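Local coordinates for protein restriction endonuclease LpnPI (Legionella pneumophila subsp. pneumophila str. Philadelphia 1, PDB 4RZL) that recognises modified cytosine in DNA through its N-terminal SRA-like domain, the part described here, and as a restriction endonuclease probably cuts the DNA with a separate domain, at residues S84-F88 and Y157-S161; A125-P131 and F214-S220; V152-P158 and I184-I190. One frame throughout, in Å; residues are numbered along the deposited sequence.

Overall arrangement
Running from the N terminus, the chain passes 84-88, at the start of strand 87-91, then 125-131, the loop leading into strand 132-137. Interaction 1 closes when 157-161, just past strand 147-155, returns to 84-88. Interaction 3 opens there, sharing Tyr157 and Pro158, and closes at 184-190 by pairing strands 147-155 and 176-187. Interaction 2 closes last, when helix 212-220 meets 125-131; it crosses interaction 1 and encloses interaction 3 along the sequence. Strand 176-187 also bonds to strand 87-91, so interactions 1 and 3 touch within one sheet, while the helix of interaction 2 packs through Phe214 and Trp217 on Val154, and through Phe214 on Leu188.

Interaction 1: S84-F88 and Y157-S161; sequences SKGQF and YPGLS
Segment 84-88 leaves the turn of a beta hairpin and enters strand 87-91. Gly86, with phi/psi 60/41°, and the extended Gln87 both face Asp82 on the partner strand, forming a G1 beta bulge. Segment 157-161 has no regular secondary structure: Tyr157 is extended and begins a type II turn through Pro158 (-55/127°) and Gly159 (90/-8°), closed by Leu160 N to Tyr157 O at 2.9 Å. The two backbones stay apart, with the CA atoms of Gln87 and Tyr157 7.3 Å from each other, and the Tyr157 side chain bridges the gap. In its t rotamer (chi2 86°) it reaches the hairpin, where Tyr157 OH donates a hydrogen bond to Lys85 O at 2.6 Å and lies 3.4 Å from Lys85 CB. Gly86 O sits near the ring edge, 3.8 Å from Tyr157 CE1. Gln87, t at chi1 and chi2, places its amide nitrogen over one ring face, NE2 3.3 Å from Tyr157 CG and 4.2 Å from Leu160 CD1. Tyr157 touches Thr186, and Gln87 and Leu160 touch Ile184, on the intervening strand 176-187. At this surface contact, one phenol thus satisfies a carbonyl in the bulged turn with its hydroxyl while the Gln87 side-chain nitrogen covers one ring face.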
# COMPACT_ATOMS: atom_id res chain seq x y z
N SER A 84 -6.00 -10.93 -11.43
CA SER A 84 -7.15 -11.84 -11.55
C SER A 84 -7.68 -12.23 -10.16
O SER A 84 -8.85 -12.54 -10.02
CB SER A 84 -6.77 -13.09 -12.36
OG SER A 84 -5.94 -13.97 -11.62
N LYS A 85 -6.82 -12.17 -9.15
CA LYS A 85 -7.21 -12.54 -7.79
C LYS A 85 -7.37 -11.33 -6.87
O LYS A 85 -7.87 -11.47 -5.76
CB LYS A 85 -6.19 -13.51 -7.18
CG LYS A 85 -6.21 -14.89 -7.83
CD LYS A 85 -4.94 -15.70 -7.56
CE LYS A 85 -4.73 -16.03 -6.09
NZ LYS A 85 -5.71 -17.03 -5.57
N GLY A 86 -6.93 -10.15 -7.31
CA GLY A 86 -6.95 -8.98 -6.43
C GLY A 86 -6.09 -9.22 -5.21
O GLY A 86 -6.45 -8.88 -4.08
N GLN A 87 -4.94 -9.84 -5.43
CA GLN A 87 -4.03 -10.18 -4.35
C GLN A 87 -2.69 -9.48 -4.53
O GLN A 87 -2.12 -9.49 -5.62
CB GLN A 87 -3.82 -11.69 -4.29
CG GLN A 87 -3.03 -12.14 -3.07
CD GLN A 87 -2.82 -13.63 -3.04
OE1 GLN A 87 -1.79 -14.13 -3.49
NE2 GLN A 87 -3.81 -14.36 -2.52
N PHE A 88 -2.19 -8.87 -3.47
CA PHE A 88 -0.91 -8.17 -3.51
C PHE A 88 0.08 -8.83 -2.57
O PHE A 88 -0.21 -9.01 -1.39
CB PHE A 88 -1.10 -6.70 -3.14
CG PHE A 88 0.16 -5.88 -3.18
CD1 PHE A 88 0.93 -5.82 -4.32
CD2 PHE A 88 0.54 -5.14 -2.08
CE1 PHE A 88 2.09 -5.06 -4.37
CE2 PHE A 88 1.70 -4.36 -2.12
CZ PHE A 88 2.48 -4.33 -3.28
N TYR A 157 -6.15 -12.52 3.07
CA TYR A 157 -6.79 -12.90 1.82
C TYR A 157 -7.75 -14.05 2.09
O TYR A 157 -7.42 -14.94 2.87
CB TYR A 157 -5.73 -13.30 0.76
CG TYR A 157 -6.33 -13.39 -0.62
CD1 TYR A 157 -6.44 -12.26 -1.43
CD2 TYR A 157 -6.83 -14.59 -1.11
CE1 TYR A 157 -7.02 -12.33 -2.68
CE2 TYR A 157 -7.42 -14.68 -2.36
CZ TYR A 157 -7.51 -13.54 -3.14
OH TYR A 157 -8.09 -13.61 -4.38
N PRO A 158 -8.95 -14.04 1.47
CA PRO A 158 -9.90 -15.13 1.72
C PRO A 158 -9.28 -16.50 1.44
O PRO A 158 -8.69 -16.71 0.38
CB PRO A 158 -11.06 -14.84 0.76
CG PRO A 158 -10.57 -13.78 -0.20
CD PRO A 158 -9.49 -13.03 0.53
N GLY A 159 -9.37 -17.40 2.42
CA GLY A 159 -8.82 -18.74 2.28
C GLY A 159 -7.37 -18.90 2.74
O GLY A 159 -6.87 -20.01 2.79
N LEU A 160 -6.70 -17.79 3.05
CA LEU A 160 -5.33 -17.87 3.58
C LEU A 160 -5.31 -17.77 5.10
O LEU A 160 -5.90 -16.86 5.68
CB LEU A 160 -4.43 -16.77 3.00
CG LEU A 160 -3.96 -16.85 1.56
CD1 LEU A 160 -2.89 -15.80 1.36
CD2 LEU A 160 -3.44 -18.23 1.20
N SER A 161 -4.61 -18.70 5.74
CA SER A 161 -4.50 -18.70 7.20
C SER A 161 -3.60 -17.58 7.71
O SER A 161 -2.88 -16.95 6.93
CB SER A 161 -3.96 -20.04 7.70
OG SER A 161 -2.64 -20.25 7.23

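Interaction 2: A125-P131 and F214-S220; sequences ARRIVPP and FYQWKIS
Arg126 lays its aliphatic arm over the six-membered ring of Trp217, its CD 3.6 Å from the ring centroid in a CH-pi contact. Its backbone (68/3°) opens a type I turn closed by Val129 N to Arg126 O at 3.0 Å. The guanidinium reaches the last turn of helix 212-220: Arg126 NE donates to Lys218 O at 2.8 Å and Arg126 NH2 to Lys218 O at 3.2 Å. Lys218 answers with its ammonium, NZ donating to Arg126 O (3.2 Å), Arg127 O (3.0 Å) and Val129 O (2.9 Å), so a basic side chain gathers the carbonyls of the turn. Water 1 links Ala125 O (2.9 Å) to Lys218 O (3.0 Å). The CA atoms of Arg126 and Lys218 are 5.9 Å apart, those of Pro131 and Phe214 7.0 Å. Pro131 CG covers the Phe214 ring, 4.1 Å from its centroid, and Val129 CG1 meets Trp217 CZ3 at 3.7 Å. The loop thereby joins helix 212-220 to helix 108-119, which touches Val129 and Pro130, while Phe214 and Trp217 pack on strand 147-155.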
# COMPACT_ATOMS: atom_id res chain seq x y z
N ALA A 125 -11.30 -7.32 16.54
CA ALA A 125 -10.69 -7.68 15.26
C ALA A 125 -10.69 -6.48 14.30
O ALA A 125 -11.70 -5.77 14.18
CB ALA A 125 -11.43 -8.86 14.64
N ARG A 126 -9.54 -6.24 13.68
CA ARG A 126 -9.35 -5.23 12.64
C ARG A 126 -9.48 -3.80 13.16
O ARG A 126 -9.37 -2.85 12.40
CB ARG A 126 -10.35 -5.44 11.50
CG ARG A 126 -10.29 -6.82 10.87
CD ARG A 126 -11.50 -7.04 9.93
NE ARG A 126 -12.73 -6.93 10.68
CZ ARG A 126 -13.30 -7.94 11.34
NH1 ARG A 126 -12.76 -9.15 11.32
NH2 ARG A 126 -14.43 -7.73 12.01
N ARG A 127 -9.67 -3.65 14.47
CA ARG A 127 -9.96 -2.33 15.05
C ARG A 127 -8.93 -1.25 14.70
O ARG A 127 -9.28 -0.11 14.42
CB ARG A 127 -10.08 -2.44 16.57
CG ARG A 127 -10.53 -1.15 17.25
CD ARG A 127 -11.95 -0.78 16.83
NE ARG A 127 -12.82 -1.95 16.81
CZ ARG A 127 -13.51 -2.40 17.87
NH1 ARG A 127 -13.42 -1.76 19.03
NH2 ARG A 127 -14.28 -3.48 17.76
N ILE A 128 -7.65 -1.61 14.74
CA ILE A 128 -6.62 -0.61 14.55
C ILE A 128 -6.12 -0.55 13.11
O ILE A 128 -5.23 0.23 12.79
CB ILE A 128 -5.43 -0.85 15.51
CG1 ILE A 128 -4.87 -2.25 15.31
CG2 ILE A 128 -5.88 -0.66 16.96
CD1 ILE A 128 -3.66 -2.33 14.39
N VAL A 129 -6.72 -1.35 12.25
CA VAL A 129 -6.32 -1.39 10.85
C VAL A 129 -6.86 -0.19 10.07
O VAL A 129 -8.07 -0.01 9.97
CB VAL A 129 -6.80 -2.68 10.17
CG1 VAL A 129 -6.40 -2.67 8.69
CG2 VAL A 129 -6.26 -3.92 10.90
N PRO A 130 -5.95 0.63 9.53
CA PRO A 130 -6.34 1.77 8.69
C PRO A 130 -6.45 1.38 7.22
O PRO A 130 -6.02 0.30 6.84
CB PRO A 130 -5.18 2.74 8.89
CG PRO A 130 -4.00 1.83 9.00
CD PRO A 130 -4.49 0.57 9.70
N PRO A 131 -7.01 2.27 6.40
CA PRO A 131 -6.94 2.03 4.97
C PRO A 131 -5.49 1.89 4.52
O PRO A 131 -4.60 2.55 5.05
CB PRO A 131 -7.56 3.30 4.38
CG PRO A 131 -8.38 3.85 5.44
CD PRO A 131 -7.75 3.50 6.73
N PHE A 214 -14.20 -0.65 2.43
CA PHE A 214 -13.22 -0.78 3.50
C PHE A 214 -13.95 -0.85 4.83
O PHE A 214 -13.68 -1.71 5.66
CB PHE A 214 -12.21 0.38 3.50
CG PHE A 214 -11.36 0.43 4.74
CD1 PHE A 214 -10.30 -0.45 4.90
CD2 PHE A 214 -11.63 1.34 5.75
CE1 PHE A 214 -9.52 -0.42 6.04
CE2 PHE A 214 -10.85 1.38 6.89
CZ PHE A 214 -9.79 0.50 7.04
N TYR A 215 -14.89 0.07 5.04
CA TYR A 215 -15.62 0.11 6.31
C TYR A 215 -16.48 -1.13 6.50
O TYR A 215 -16.67 -1.59 7.61
CB TYR A 215 -16.46 1.38 6.39
CG TYR A 215 -15.59 2.61 6.51
CD1 TYR A 215 -14.67 2.72 7.55
CD2 TYR A 215 -15.66 3.63 5.58
CE1 TYR A 215 -13.86 3.82 7.67
CE2 TYR A 215 -14.85 4.75 5.69
CZ TYR A 215 -13.95 4.84 6.74
OH TYR A 215 -13.13 5.94 6.87
N GLN A 216 -16.97 -1.68 5.40
CA GLN A 216 -17.66 -2.95 5.44
C GLN A 216 -16.71 -4.05 5.92
O GLN A 216 -17.07 -4.84 6.80
CB GLN A 216 -18.24 -3.28 4.06
CG GLN A 216 -19.19 -4.48 4.04
CD GLN A 216 -18.49 -5.81 4.09
OE1 GLN A 216 -18.82 -6.67 4.92
NE2 GLN A 216 -17.53 -6.01 3.20
N TRP A 217 -15.51 -4.12 5.34
CA TRP A 217 -14.52 -5.11 5.76
C TRP A 217 -14.16 -4.96 7.24
O TRP A 217 -14.00 -5.95 7.95
CB TRP A 217 -13.25 -5.02 4.91
CG TRP A 217 -12.15 -5.91 5.41
CD1 TRP A 217 -11.97 -7.24 5.13
CD2 TRP A 217 -11.08 -5.53 6.30
NE1 TRP A 217 -10.84 -7.71 5.79
CE2 TRP A 217 -10.28 -6.69 6.51
CE3 TRP A 217 -10.71 -4.33 6.93
CZ2 TRP A 217 -9.14 -6.68 7.33
CZ3 TRP A 217 -9.58 -4.32 7.75
CH2 TRP A 217 -8.81 -5.49 7.94
N LYS A 218 -14.02 -3.72 7.70
CA LYS A 218 -13.72 -3.46 9.11
C LYS A 218 -14.76 -4.11 10.01
O LYS A 218 -14.42 -4.68 11.05
CB LYS A 218 -13.65 -1.96 9.39
CG LYS A 218 -12.44 -1.29 8.79
CD LYS A 218 -11.32 -1.26 9.79
CE LYS A 218 -11.64 -0.32 10.93
NZ LYS A 218 -10.42 0.04 11.69
N ILE A 219 -16.02 -4.01 9.59
CA ILE A 219 -17.14 -4.59 10.35
C ILE A 219 -17.15 -6.11 10.32
O ILE A 219 -17.26 -6.76 11.36
CB ILE A 219 -18.51 -4.08 9.83
CG1 ILE A 219 -18.65 -2.59 10.11
CG2 ILE A 219 -19.64 -4.84 10.48
CD1 ILE A 219 -19.90 -1.96 9.54
N SER A 220 -17.03 -6.69 9.12
CA SER A 220 -17.28 -8.13 8.94
C SER A 220 -16.04 -9.00 8.77
O SER A 220 -16.12 -10.22 8.95
CB SER A 220 -18.17 -8.34 7.73
OG SER A 220 -17.43 -8.08 6.54
O HOH W 1 -12.59 -3.27 12.95

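Interaction 3: V152-P158 and I184-I190; sequences VAVPGYP and IFTILNI
Val152, Thr186 and Phe185 bury the most surface where strands 147-155 and 176-187 run antiparallel, their short axes 4.5 Å apart at closest approach and 137° between directions, a marked twist. Thr186 forms the hydrogen-bonded pair with Val154: Val154 N to Thr186 O is 2.9 Å and Thr186 N to Val154 O 2.8 Å. Ala153-Ile187 (CA-CA 4.4 Å) and Pro155-Phe185 (4.6 Å) are the flanking non-hydrogen-bonded pairs. Beyond them Gly156 N donates to Ile184 O at 2.9 Å, and the side chain (m rotamer) donates a hydrogen bond from Thr186 OG1 to Gly156 O at 2.6 Å. Gly156, at phi/psi 93/179°, has backbone angles that would jam a CB against the preceding carbonyl; here the chain turns out of the sheet toward Tyr157. Val152 holds the other end: its O accepts from Leu188 N at 2.9 Å, CG2 meets Ile190 CD1 at 3.8 Å, and water 2 joins Val152 N (2.9 Å) to Leu188 O (2.8 Å) and Ile190 O (2.9 Å). Phe185, also m, places CD2 3.6 Å from Pro155 CA and meets Phe116 of helix 108-119 edge-to-face. Val154 CG1 packs on Leu188 CD1 at 3.7 Å, under helix 212-220. Between these segments, backbone polarity is thus met largely by paired amides, a threonine hydroxyl and one water, leaving mainly aliphatic and aromatic groups for the helices that cover this central part of the domain's sheet.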
# COMPACT_ATOMS: atom_id res chain seq x y z
N VAL A 152 -6.99 0.21 -2.96
CA VAL A 152 -7.14 0.20 -1.50
C VAL A 152 -7.04 -1.25 -1.05
O VAL A 152 -7.71 -2.12 -1.62
CB VAL A 152 -8.52 0.76 -1.04
CG1 VAL A 152 -8.59 0.83 0.50
CG2 VAL A 152 -8.82 2.10 -1.68
N ALA A 153 -6.23 -1.52 -0.03
CA ALA A 153 -5.97 -2.90 0.35
C ALA A 153 -6.22 -3.15 1.83
O ALA A 153 -6.23 -2.21 2.64
CB ALA A 153 -4.52 -3.28 0.01
N VAL A 154 -6.44 -4.42 2.17
CA VAL A 154 -6.57 -4.83 3.56
C VAL A 154 -5.73 -6.07 3.79
O VAL A 154 -5.54 -6.86 2.86
CB VAL A 154 -8.04 -5.10 3.96
CG1 VAL A 154 -8.88 -3.82 3.78
CG2 VAL A 154 -8.63 -6.28 3.17
N PRO A 155 -5.24 -6.25 5.03
CA PRO A 155 -4.39 -7.41 5.36
C PRO A 155 -5.12 -8.73 5.22
O PRO A 155 -6.28 -8.83 5.61
CB PRO A 155 -4.00 -7.16 6.84
CG PRO A 155 -4.21 -5.64 7.04
CD PRO A 155 -5.39 -5.32 6.16
N GLY A 156 -4.43 -9.74 4.69
CA GLY A 156 -4.98 -11.07 4.60
C GLY A 156 -5.65 -11.31 3.26
O GLY A 156 -5.71 -10.41 2.40
N TYR A 157 -6.15 -12.52 3.07
CA TYR A 157 -6.79 -12.90 1.82
C TYR A 157 -7.75 -14.05 2.09
O TYR A 157 -7.42 -14.94 2.87
CB TYR A 157 -5.73 -13.30 0.76
CG TYR A 157 -6.33 -13.39 -0.62
CD1 TYR A 157 -6.44 -12.26 -1.43
CD2 TYR A 157 -6.83 -14.59 -1.11
CE1 TYR A 157 -7.02 -12.33 -2.68
CE2 TYR A 157 -7.42 -14.68 -2.36
CZ TYR A 157 -7.51 -13.54 -3.14
OH TYR A 157 -8.09 -13.61 -4.38
N PRO A 158 -8.95 -14.04 1.47
CA PRO A 158 -9.90 -15.13 1.72
C PRO A 158 -9.28 -16.50 1.44
O PRO A 158 -8.69 -16.71 0.38
CB PRO A 158 -11.06 -14.84 0.76
CG PRO A 158 -10.57 -13.78 -0.20
CD PRO A 158 -9.49 -13.03 0.53
N ILE A 184 0.69 -10.69 2.65
CA ILE A 184 -0.30 -10.86 1.58
C ILE A 184 -1.56 -10.02 1.89
O ILE A 184 -2.13 -10.10 2.98
CB ILE A 184 -0.67 -12.35 1.39
CG1 ILE A 184 0.60 -13.16 1.12
CG2 ILE A 184 -1.73 -12.53 0.28
CD1 ILE A 184 0.35 -14.59 0.64
N PHE A 185 -1.97 -9.21 0.92
CA PHE A 185 -3.10 -8.29 1.07
C PHE A 185 -4.19 -8.57 0.05
O PHE A 185 -3.91 -9.13 -1.01
CB PHE A 185 -2.65 -6.83 0.91
CG PHE A 185 -1.66 -6.37 1.94
CD1 PHE A 185 -0.29 -6.59 1.77
CD2 PHE A 185 -2.08 -5.74 3.09
CE1 PHE A 185 0.62 -6.15 2.73
CE2 PHE A 185 -1.17 -5.30 4.06
CZ PHE A 185 0.17 -5.51 3.87
N THR A 186 -5.41 -8.15 0.38
CA THR A 186 -6.54 -8.19 -0.53
C THR A 186 -6.80 -6.80 -1.11
O THR A 186 -6.87 -5.82 -0.37
CB THR A 186 -7.83 -8.63 0.18
OG1 THR A 186 -7.64 -9.92 0.75
CG2 THR A 186 -9.03 -8.63 -0.80
N ILE A 187 -6.94 -6.71 -2.43
CA ILE A 187 -7.31 -5.44 -3.03
C ILE A 187 -8.84 -5.35 -3.07
O ILE A 187 -9.52 -6.22 -3.61
CB ILE A 187 -6.71 -5.28 -4.45
CG1 ILE A 187 -5.18 -5.37 -4.39
CG2 ILE A 187 -7.13 -3.96 -5.06
CD1 ILE A 187 -4.50 -5.21 -5.71
N LEU A 188 -9.36 -4.28 -2.48
CA LEU A 188 -10.81 -4.09 -2.40
C LEU A 188 -11.44 -3.59 -3.70
O LEU A 188 -10.81 -2.87 -4.48
CB LEU A 188 -11.14 -3.12 -1.28
CG LEU A 188 -10.73 -3.53 0.13
CD1 LEU A 188 -11.02 -2.39 1.10
CD2 LEU A 188 -11.45 -4.80 0.55
N ASN A 189 -12.70 -3.95 -3.91
CA ASN A 189 -13.45 -3.46 -5.05
C ASN A 189 -13.82 -1.99 -4.87
O ASN A 189 -14.96 -1.64 -4.59
CB ASN A 189 -14.71 -4.32 -5.26
CG ASN A 189 -15.50 -3.92 -6.51
OD1 ASN A 189 -15.01 -3.19 -7.37
ND2 ASN A 189 -16.73 -4.40 -6.61
N ILE A 190 -12.81 -1.13 -4.99
CA ILE A 190 -12.98 0.31 -4.91
C ILE A 190 -12.31 0.89 -6.14
O ILE A 190 -11.08 0.93 -6.21
CB ILE A 190 -12.34 0.92 -3.65
CG1 ILE A 190 -13.02 0.38 -2.39
CG2 ILE A 190 -12.35 2.44 -3.73
CD1 ILE A 190 -12.39 0.88 -1.10
O HOH W 2 -9.19 -0.56 -4.61